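Local coordinates for protein transcriptional regulator (Methanobacterium thermoautotrophicum, PDB 3BPV) that probably acts as a MarR-family transcriptional regulator that binds DNA through a winged helix-turn-helix domain, at residues F72-Q77 against I86-R91; K45-A50 against R82-L87; C34-H39 against E95-I100. All blocks are in the same frame, centred on the assembly; numbering follows the deposited sequence.

Interactions 1 and 2 build the wing and tie it to the winged helix-turn-helix core. Interaction 1 closes the beta hairpin of the wing. Interaction 2 ties the same strand, 84-89, to the start of helix 46-53, and shares Ile86 and Leu87 with interaction 1. Their centres lie 11 Å apart. Interaction 3 joins that core, through helix 29-40, to the start of helix 97-111. Its centre is 12 Å from that of interaction 1 and 18 Å from that of interaction 2. Leu35 belongs to interaction 3 but also reaches the hairpin, with its CD1 3.6 Å from Ile73 CG2. In the same way Leu49 of interaction 2 packs on Cys34, Arg37 and Ile38.

Interaction 1. Residues F72-Q77 against I86-R91; sequences FIEREQ and ILEVTR
Thr90 OG1 is gripped by two hydrogen bonds. It gives one to Gly71 O and takes one from Gly93 N, so it caps the start of helix 91-95. The cap sits at the base of the wing, the two-stranded antiparallel hairpin of the winged helix fold. Thr90 N also bonds to Phe72 O at 3.0 Å, but the donor lies 50° above the carbonyl plane. Further along, the donors sit closer to the carbonyl plane or axis. Glu74 N meets Glu88 O at 2.8 Å, nearly along the C=O axis. The return bond, Glu88 N to Glu74 O, is longer at 3.1 Å. Glu76 and Ile86 form the next hydrogen-bonded pair, and Ile86 N reaches Glu76 O at 2.7 Å.

Ile73, Arg75, Leu87 and Val89 share one face of the hairpin. Ile73 and Val89 both pack on Leu35 of helix 29-40, and Leu87 packs on Ile38. On this face the CB and CG of Arg75 lie alongside Leu87 CD2. The opposite face bears Glu74, Glu76, Ile86 and Glu88. Glu74 and Glu88 extend together from this face, with Glu74 CG 3.8 Å from Glu88 CB. Their carboxylate planes are turned 60° apart. Glu74 OE1 is also only 3.0 Å from Glu76 OE2. So many acid oxygens would probably raise the pKa of at least one of these groups. The closest approach of the Glu74 and Glu88 carboxylates is OE2 to OE2, at 3.4 Å.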
loop_
_atom_site.group_PDB
_atom_site.type_symbol
_atom_site.label_atom_id
_atom_site.label_comp_id
_atom_site.label_asym_id
_atom_site.label_seq_id
_atom_site.Cartn_x
_atom_site.Cartn_y
_atom_site.Cartn_z
ATOM N N PHE A 72 8.480 6.173 -19.526
ATOM C CA PHE A 72 8.638 7.149 -18.451
ATOM C C PHE A 72 9.946 7.004 -17.691
ATOM O O PHE A 72 10.381 7.931 -17.016
ATOM C CB PHE A 72 7.464 7.071 -17.472
ATOM C CG PHE A 72 6.135 7.370 -18.099
ATOM C CD1 PHE A 72 5.981 8.463 -18.947
ATOM C CD2 PHE A 72 5.033 6.564 -17.837
ATOM C CE1 PHE A 72 4.747 8.746 -19.528
ATOM C CE2 PHE A 72 3.796 6.840 -18.410
ATOM C CZ PHE A 72 3.653 7.931 -19.257
ATOM N N ILE A 73 10.564 5.834 -17.776
ATOM C CA ILE A 73 11.846 5.631 -17.115
ATOM C C ILE A 73 12.744 4.814 -18.019
ATOM O O ILE A 73 12.276 4.155 -18.948
ATOM C CB ILE A 73 11.734 4.876 -15.756
ATOM C CG1 ILE A 73 11.269 3.432 -15.981
ATOM C CG2 ILE A 73 10.813 5.628 -14.816
ATOM C CD1 ILE A 73 11.325 2.556 -14.730
ATOM N N GLU A 74 14.038 4.866 -17.737
ATOM C CA GLU A 74 15.018 4.117 -18.498
ATOM C C GLU A 74 15.797 3.269 -17.506
ATOM O O GLU A 74 16.014 3.675 -16.362
ATOM C CB GLU A 74 15.959 5.066 -19.244
ATOM C CG GLU A 74 16.737 6.011 -18.345
ATOM C CD GLU A 74 17.740 6.845 -19.114
ATOM O OE1 GLU A 74 18.645 6.254 -19.741
ATOM O OE2 GLU A 74 17.624 8.088 -19.095
ATOM N N ARG A 75 16.212 2.091 -17.952
ATOM C CA ARG A 75 16.958 1.164 -17.116
ATOM C C ARG A 75 18.231 0.737 -17.839
ATOM O O ARG A 75 18.184 0.313 -18.992
ATOM C CB ARG A 75 16.090 -0.058 -16.818
ATOM C CG ARG A 75 16.771 -1.152 -16.028
ATOM C CD ARG A 75 15.954 -2.426 -16.106
ATOM N NE ARG A 75 16.538 -3.510 -15.326
ATOM C CZ ARG A 75 16.148 -4.777 -15.406
ATOM N NH1 ARG A 75 15.173 -5.121 -16.237
ATOM N NH2 ARG A 75 16.730 -5.700 -14.654
ATOM N N GLU A 76 19.367 0.858 -17.163
ATOM C CA GLU A 76 20.647 0.478 -17.754
ATOM C C GLU A 76 21.453 -0.380 -16.786
ATOM O O GLU A 76 21.289 -0.276 -15.575
ATOM C CB GLU A 76 21.453 1.725 -18.135
ATOM C CG GLU A 76 20.791 2.598 -19.192
ATOM C CD GLU A 76 21.703 3.704 -19.690
ATOM O OE1 GLU A 76 22.767 3.384 -20.263
ATOM O OE2 GLU A 76 21.360 4.891 -19.510
ATOM N N GLN A 77 22.323 -1.228 -17.327
ATOM C CA GLN A 77 23.149 -2.106 -16.507
ATOM C C GLN A 77 24.181 -1.334 -15.691
ATOM O O GLN A 77 24.842 -0.426 -16.198
ATOM C CB GLN A 77 23.859 -3.136 -17.395
ATOM C CG GLN A 77 24.816 -4.059 -16.654
ATOM C CD GLN A 77 25.493 -5.061 -17.571
ATOM O OE1 GLN A 77 26.071 -4.691 -18.593
ATOM N NE2 GLN A 77 25.430 -6.335 -17.206
ATOM N N ILE A 86 20.493 0.475 -13.137
ATOM C CA ILE A 86 20.340 1.886 -12.810
ATOM C C ILE A 86 19.052 2.435 -13.402
ATOM O O ILE A 86 18.751 2.205 -14.572
ATOM C CB ILE A 86 21.526 2.707 -13.371
ATOM C CG1 ILE A 86 22.849 2.084 -12.919
ATOM C CG2 ILE A 86 21.423 4.151 -12.917
ATOM C CD1 ILE A 86 22.989 1.945 -11.430
ATOM N N LEU A 87 18.302 3.174 -12.592
ATOM C CA LEU A 87 17.040 3.747 -13.048
ATOM C C LEU A 87 17.089 5.262 -13.119
ATOM O O LEU A 87 17.706 5.913 -12.285
ATOM C CB LEU A 87 15.903 3.355 -12.099
ATOM C CG LEU A 87 15.782 1.867 -11.774
ATOM C CD1 LEU A 87 14.751 1.659 -10.681
ATOM C CD2 LEU A 87 15.409 1.105 -13.034
ATOM N N GLU A 88 16.424 5.814 -14.123
ATOM C CA GLU A 88 16.345 7.255 -14.277
ATOM C C GLU A 88 15.050 7.598 -14.991
ATOM O O GLU A 88 14.556 6.828 -15.814
ATOM C CB GLU A 88 17.532 7.785 -15.084
ATOM C CG GLU A 88 17.558 9.303 -15.181
ATOM C CD GLU A 88 18.749 9.815 -15.964
ATOM O OE1 GLU A 88 19.894 9.512 -15.568
ATOM O OE2 GLU A 88 18.539 10.518 -16.973
ATOM N N VAL A 89 14.486 8.750 -14.654
ATOM C CA VAL A 89 13.257 9.181 -15.295
ATOM C C VAL A 89 13.622 9.828 -16.625
ATOM O O VAL A 89 14.590 10.581 -16.713
ATOM C CB VAL A 89 12.503 10.202 -14.432
ATOM C CG1 VAL A 89 11.206 10.593 -15.113
ATOM C CG2 VAL A 89 12.227 9.611 -13.064
ATOM N N THR A 90 12.859 9.508 -17.660
ATOM C CA THR A 90 13.101 10.067 -18.982
ATOM C C THR A 90 12.531 11.479 -19.014
ATOM O O THR A 90 11.884 11.918 -18.064
ATOM C CB THR A 90 12.391 9.259 -20.064
ATOM O OG1 THR A 90 10.980 9.297 -19.812
ATOM C CG2 THR A 90 12.879 7.815 -20.071
ATOM N N ARG A 91 12.771 12.190 -20.110
ATOM C CA ARG A 91 12.251 13.543 -20.250
ATOM C C ARG A 91 10.730 13.463 -20.218
ATOM O O ARG A 91 10.063 14.291 -19.597
ATOM C CB ARG A 91 12.708 14.150 -21.576
ATOM C CG ARG A 91 12.157 15.540 -21.833
ATOM C CD ARG A 91 12.693 16.570 -20.845
ATOM N NE ARG A 91 14.119 16.835 -21.033
ATOM C CZ ARG A 91 15.099 16.085 -20.537
ATOM N NH1 ARG A 91 14.823 15.013 -19.808
ATOM N NH2 ARG A 91 16.365 16.407 -20.774
#

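Interaction 2. Residues K45-A50 against R82-L87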
loop_
_atom_site.group_PDB
_atom_site.type_symbol
_atom_site.label_atom_id
_atom_site.label_comp_id
_atom_site.label_asym_id
_atom_site.label_seq_id
_atom_site.Cartn_x
_atom_site.Cartn_y
_atom_site.Cartn_z
ATOM N N LYS A 45 19.595 2.407 -7.918
ATOM C CA LYS A 45 19.616 1.036 -8.423
ATOM C C LYS A 45 18.237 0.421 -8.216
ATOM O O LYS A 45 17.550 0.739 -7.243
ATOM C CB LYS A 45 20.658 0.193 -7.679
ATOM C CG LYS A 45 22.081 0.260 -8.227
ATOM C CD LYS A 45 22.706 1.631 -8.067
ATOM C CE LYS A 45 24.168 1.592 -8.484
ATOM N NZ LYS A 45 24.793 2.937 -8.424
ATOM N N GLN A 46 17.840 -0.461 -9.126
ATOM C CA GLN A 46 16.546 -1.113 -9.011
ATOM C C GLN A 46 16.451 -1.866 -7.695
ATOM O O GLN A 46 15.412 -1.833 -7.043
ATOM C CB GLN A 46 16.317 -2.086 -10.169
ATOM C CG GLN A 46 14.990 -2.842 -10.078
ATOM C CD GLN A 46 14.684 -3.636 -11.333
ATOM O OE1 GLN A 46 15.050 -3.232 -12.437
ATOM N NE2 GLN A 46 13.990 -4.759 -11.173
ATOM N N ASP A 47 17.526 -2.542 -7.296
ATOM C CA ASP A 47 17.483 -3.283 -6.045
ATOM C C ASP A 47 17.373 -2.343 -4.851
ATOM O O ASP A 47 16.827 -2.722 -3.817
ATOM C CB ASP A 47 18.699 -4.215 -5.895
ATOM C CG ASP A 47 20.021 -3.475 -5.892
ATOM O OD1 ASP A 47 20.598 -3.286 -6.980
ATOM O OD2 ASP A 47 20.479 -3.092 -4.799
ATOM N N GLU A 48 17.876 -1.116 -4.988
ATOM C CA GLU A 48 17.795 -0.138 -3.903
ATOM C C GLU A 48 16.364 0.389 -3.811
ATOM O O GLU A 48 15.858 0.658 -2.717
ATOM C CB GLU A 48 18.780 1.016 -4.142
ATOM C CG GLU A 48 20.232 0.561 -4.199
ATOM C CD GLU A 48 21.209 1.691 -4.460
ATOM O OE1 GLU A 48 20.953 2.518 -5.364
ATOM O OE2 GLU A 48 22.247 1.738 -3.766
ATOM N N LEU A 49 15.713 0.536 -4.960
ATOM C CA LEU A 49 14.330 0.991 -4.976
ATOM C C LEU A 49 13.471 -0.114 -4.350
ATOM O O LEU A 49 12.566 0.173 -3.569
ATOM C CB LEU A 49 13.873 1.263 -6.409
ATOM C CG LEU A 49 12.493 1.909 -6.557
ATOM C CD1 LEU A 49 12.552 3.333 -6.023
ATOM C CD2 LEU A 49 12.065 1.918 -8.019
ATOM N N ALA A 50 13.767 -1.367 -4.690
ATOM C CA ALA A 50 13.039 -2.508 -4.135
ATOM C C ALA A 50 13.187 -2.539 -2.622
ATOM O O ALA A 50 12.220 -2.750 -1.895
ATOM C CB ALA A 50 13.565 -3.799 -4.723
ATOM N N ARG A 82 27.114 -6.484 -12.797
ATOM C CA ARG A 82 26.210 -6.975 -13.834
ATOM C C ARG A 82 24.875 -7.491 -13.305
ATOM O O ARG A 82 23.977 -7.818 -14.081
ATOM C CB ARG A 82 26.907 -8.062 -14.659
ATOM C CG ARG A 82 27.264 -9.318 -13.892
ATOM C CD ARG A 82 26.131 -10.330 -13.941
ATOM N NE ARG A 82 26.519 -11.611 -13.357
ATOM C CZ ARG A 82 25.734 -12.683 -13.313
ATOM N NH1 ARG A 82 24.510 -12.639 -13.821
ATOM N NH2 ARG A 82 26.174 -13.803 -12.753
ATOM N N ARG A 83 24.748 -7.553 -11.984
ATOM C CA ARG A 83 23.522 -8.029 -11.352
ATOM C C ARG A 83 22.648 -6.871 -10.895
ATOM O O ARG A 83 21.586 -7.080 -10.313
ATOM C CB ARG A 83 23.868 -8.910 -10.154
ATOM C CG ARG A 83 24.736 -10.095 -10.514
ATOM C CD ARG A 83 25.439 -10.657 -9.299
ATOM N NE ARG A 83 26.505 -11.568 -9.695
ATOM C CZ ARG A 83 27.451 -12.015 -8.880
ATOM N NH1 ARG A 83 27.473 -11.637 -7.608
ATOM N NH2 ARG A 83 28.384 -12.836 -9.340
ATOM N N ARG A 84 23.095 -5.646 -11.158
ATOM C CA ARG A 84 22.332 -4.470 -10.751
ATOM C C ARG A 84 21.944 -3.594 -11.938
ATOM O O ARG A 84 22.590 -3.630 -12.987
ATOM C CB ARG A 84 23.140 -3.659 -9.732
ATOM C CG ARG A 84 23.650 -4.488 -8.556
ATOM C CD ARG A 84 24.368 -3.623 -7.532
ATOM N NE ARG A 84 23.419 -2.874 -6.714
ATOM C CZ ARG A 84 23.754 -1.930 -5.840
ATOM N NH1 ARG A 84 25.026 -1.597 -5.666
ATOM N NH2 ARG A 84 22.811 -1.332 -5.123
ATOM N N TYR A 85 20.885 -2.806 -11.763
ATOM C CA TYR A 85 20.389 -1.919 -12.809
ATOM C C TYR A 85 20.139 -0.503 -12.306
ATOM O O TYR A 85 19.638 -0.303 -11.198
ATOM C CB TYR A 85 19.111 -2.507 -13.412
ATOM C CG TYR A 85 19.396 -3.768 -14.185
ATOM C CD1 TYR A 85 19.760 -3.715 -15.529
ATOM C CD2 TYR A 85 19.407 -5.007 -13.548
ATOM C CE1 TYR A 85 20.137 -4.860 -16.216
ATOM C CE2 TYR A 85 19.784 -6.160 -14.228
ATOM C CZ TYR A 85 20.150 -6.078 -15.561
ATOM O OH TYR A 85 20.557 -7.203 -16.240
ATOM N N ILE A 86 20.493 0.475 -13.137
ATOM C CA ILE A 86 20.340 1.886 -12.810
ATOM C C ILE A 86 19.052 2.435 -13.402
ATOM O O ILE A 86 18.751 2.205 -14.572
ATOM C CB ILE A 86 21.526 2.707 -13.371
ATOM C CG1 ILE A 86 22.849 2.084 -12.919
ATOM C CG2 ILE A 86 21.423 4.151 -12.917
ATOM C CD1 ILE A 86 22.989 1.945 -11.430
ATOM N N LEU A 87 18.302 3.174 -12.592
ATOM C CA LEU A 87 17.040 3.747 -13.048
ATOM C C LEU A 87 17.089 5.262 -13.119
ATOM O O LEU A 87 17.706 5.913 -12.285
ATOM C CB LEU A 87 15.903 3.355 -12.099
ATOM C CG LEU A 87 15.782 1.867 -11.774
ATOM C CD1 LEU A 87 14.751 1.659 -10.681
ATOM C CD2 LEU A 87 15.409 1.105 -13.034
HETATM O O HOH W 1 19.462 -3.511 -9.305
#
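Arg84 sets out with CG anti to its own carbonyl carbon. Its CB, CG and CD pass beside Asp47 OD1, with CG the nearest of the three at 3.6 Å. The chain then bends at chi3 (77°), and this turns the guanidinium side-on to the Asp47 carboxylate. NE donates to Asp47 OD1 at 2.9 Å, in the guanidinium plane and almost straight (174°). CZ lies under Lys45 CG, which sits over one face toward the rim. At the tip, NH2 donates to Asp47 OD2 at 2.9 Å and also forms a salt bridge with Glu48 OE2 at 3.4 Å. Both Asp47 oxygens use their syn lone pairs.

This network joins the wing of the winged helix fold to the first turn of helix 46-53. An alanine at Arg84 would probably leave Asp47 without its two-nitrogen partner and loosen the wing from this helix end. Glu48 OE1 meanwhile accepts from Lys45 N, so one carboxylate serves both Arg84 and the helix start. A water accepts hydrogen bonds from Asp47 N and Tyr85 N and donates one to Asp47 OD1. The backbones meet directly too, where Gln46 N donates to Tyr85 O at 2.7 Å. On the buried side, Leu87 CD1 touches Gln46 CA and, 3.8 Å away, Leu49 CD2.

Interaction 3. Residues C34-H39 against E95-I100; sequences CLLRIH and EIIPLI
Leu35 carries the tight part of this contact. Its CG is anti to the backbone N (chi1 -172°), and its CD2 methyl reaches in among three isoleucines. It touches Ile96 CD1 and Ile100 CD1, each at 3.8 Å, and Ile97 CD1 at 4.0 Å. Leu35 crosses Ile96 at about a right angle and the other two obliquely. All four residues are buried. Ile96 has CG1 wedged between N and C (chi1 62°), and this brings its CD1 to Leu35. Ile96 also rests on Phe72 and Leu27.

In the MarR fold, helix 29-40 belongs to the winged helix domain, while helix 97-111 leads away from the wing. The contact thus holds the probable DNA-binding part against the start of helix 97-111, mainly through apolar side chains. Toward the solvent side the packing slackens. Leu36, only partly exposed, runs antiparallel past Ile97, with its CD2 3.9 Å from Ile97 CD1. Its other methyl, CD1, comes no nearer to Ile100 CG2 than 4.4 Å. His39 is exposed, and its NE2 lies 4.5 Å from Ile97 CG2.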
loop_
_atom_site.group_PDB
_atom_site.type_symbol
_atom_site.label_atom_id
_atom_site.label_comp_id
_atom_site.label_asym_id
_atom_site.label_seq_id
_atom_site.Cartn_x
_atom_site.Cartn_y
_atom_site.Cartn_z
ATOM N N CYS A 34 6.874 4.646 -7.757
ATOM C CA CYS A 34 8.208 4.351 -8.272
ATOM C C CYS A 34 8.754 5.535 -9.069
ATOM O O CYS A 34 9.915 5.921 -8.920
ATOM C CB CYS A 34 8.180 3.115 -9.173
ATOM S SG CYS A 34 8.052 1.558 -8.273
ATOM N N LEU A 35 7.918 6.115 -9.918
ATOM C CA LEU A 35 8.342 7.238 -10.736
ATOM C C LEU A 35 8.804 8.409 -9.872
ATOM O O LEU A 35 9.866 8.985 -10.118
ATOM C CB LEU A 35 7.197 7.684 -11.647
ATOM C CG LEU A 35 7.555 8.728 -12.705
ATOM C CD1 LEU A 35 8.593 8.166 -13.654
ATOM C CD2 LEU A 35 6.303 9.110 -13.478
ATOM N N LEU A 36 8.027 8.761 -8.853
ATOM C CA LEU A 36 8.404 9.881 -7.997
ATOM C C LEU A 36 9.672 9.585 -7.215
ATOM O O LEU A 36 10.492 10.480 -6.995
ATOM C CB LEU A 36 7.267 10.243 -7.037
ATOM C CG LEU A 36 5.994 10.777 -7.708
ATOM C CD1 LEU A 36 4.942 11.076 -6.651
ATOM C CD2 LEU A 36 6.329 12.036 -8.511
ATOM N N ARG A 37 9.845 8.336 -6.796
ATOM C CA ARG A 37 11.041 7.971 -6.046
ATOM C C ARG A 37 12.292 8.046 -6.918
ATOM O O ARG A 37 13.345 8.485 -6.457
ATOM C CB ARG A 37 10.897 6.563 -5.468
ATOM C CG ARG A 37 12.013 6.169 -4.517
ATOM C CD ARG A 37 11.906 6.898 -3.189
ATOM N NE ARG A 37 13.018 6.559 -2.306
ATOM C CZ ARG A 37 14.274 6.939 -2.513
ATOM N NH1 ARG A 37 14.581 7.676 -3.571
ATOM N NH2 ARG A 37 15.224 6.581 -1.663
ATOM N N ILE A 38 12.187 7.618 -8.172
ATOM C CA ILE A 38 13.330 7.664 -9.078
ATOM C C ILE A 38 13.614 9.118 -9.435
ATOM O O ILE A 38 14.774 9.522 -9.581
ATOM C CB ILE A 38 13.047 6.870 -10.368
ATOM C CG1 ILE A 38 12.794 5.402 -10.021
ATOM C CG2 ILE A 38 14.231 6.982 -11.325
ATOM C CD1 ILE A 38 12.205 4.604 -11.157
ATOM N N HIS A 39 12.544 9.893 -9.575
ATOM C CA HIS A 39 12.622 11.311 -9.904
ATOM C C HIS A 39 13.448 12.074 -8.872
ATOM O O HIS A 39 14.257 12.941 -9.223
ATOM C CB HIS A 39 11.199 11.889 -9.979
ATOM C CG HIS A 39 11.145 13.386 -10.053
ATOM N ND1 HIS A 39 11.707 14.104 -11.086
ATOM C CD2 HIS A 39 10.570 14.295 -9.230
ATOM C CE1 HIS A 39 11.477 15.392 -10.898
ATOM N NE2 HIS A 39 10.790 15.536 -9.780
ATOM N N GLU A 95 8.107 15.245 -17.492
ATOM C CA GLU A 95 7.084 16.167 -17.957
ATOM C C GLU A 95 5.668 15.861 -17.487
ATOM O O GLU A 95 4.799 16.730 -17.544
ATOM C CB GLU A 95 7.159 16.263 -19.480
ATOM C CG GLU A 95 8.515 16.802 -19.926
ATOM C CD GLU A 95 8.769 16.667 -21.405
ATOM O OE1 GLU A 95 8.443 15.609 -21.977
ATOM O OE2 GLU A 95 9.321 17.618 -21.999
ATOM N N ILE A 96 5.435 14.642 -17.006
ATOM C CA ILE A 96 4.105 14.282 -16.516
ATOM C C ILE A 96 3.998 14.433 -15.003
ATOM O O ILE A 96 2.927 14.231 -14.436
ATOM C CB ILE A 96 3.706 12.828 -16.881
ATOM C CG1 ILE A 96 4.675 11.833 -16.238
ATOM C CG2 ILE A 96 3.654 12.663 -18.389
ATOM C CD1 ILE A 96 4.243 10.381 -16.373
ATOM N N ILE A 97 5.102 14.784 -14.348
ATOM C CA ILE A 97 5.099 14.955 -12.895
ATOM C C ILE A 97 4.107 16.032 -12.447
ATOM O O ILE A 97 3.407 15.863 -11.446
ATOM C CB ILE A 97 6.509 15.317 -12.358
ATOM C CG1 ILE A 97 7.507 14.221 -12.737
ATOM C CG2 ILE A 97 6.465 15.489 -10.841
ATOM C CD1 ILE A 97 7.161 12.852 -12.197
ATOM N N PRO A 98 4.050 17.171 -13.161
ATOM C CA PRO A 98 3.099 18.206 -12.747
ATOM C C PRO A 98 1.670 17.681 -12.764
ATOM O O PRO A 98 0.867 18.024 -11.896
ATOM C CB PRO A 98 3.327 19.312 -13.773
ATOM C CG PRO A 98 4.793 19.197 -14.037
ATOM C CD PRO A 98 4.983 17.696 -14.174
ATOM N N LEU A 99 1.359 16.851 -13.758
ATOM C CA LEU A 99 0.031 16.263 -13.880
ATOM C C LEU A 99 -0.232 15.378 -12.670
ATOM O O LEU A 99 -1.324 15.389 -12.100
ATOM C CB LEU A 99 -0.068 15.420 -15.153
ATOM C CG LEU A 99 0.011 16.124 -16.508
ATOM C CD1 LEU A 99 0.194 15.091 -17.604
ATOM C CD2 LEU A 99 -1.252 16.936 -16.742
ATOM N N ILE A 100 0.778 14.605 -12.289
ATOM C CA ILE A 100 0.670 13.715 -11.143
ATOM C C ILE A 100 0.438 14.512 -9.867
ATOM O O ILE A 100 -0.435 14.183 -9.067
ATOM C CB ILE A 100 1.948 12.867 -10.992
ATOM C CG1 ILE A 100 2.020 11.845 -12.128
ATOM C CG2 ILE A 100 1.965 12.171 -9.640
ATOM C CD1 ILE A 100 3.298 11.023 -12.136
#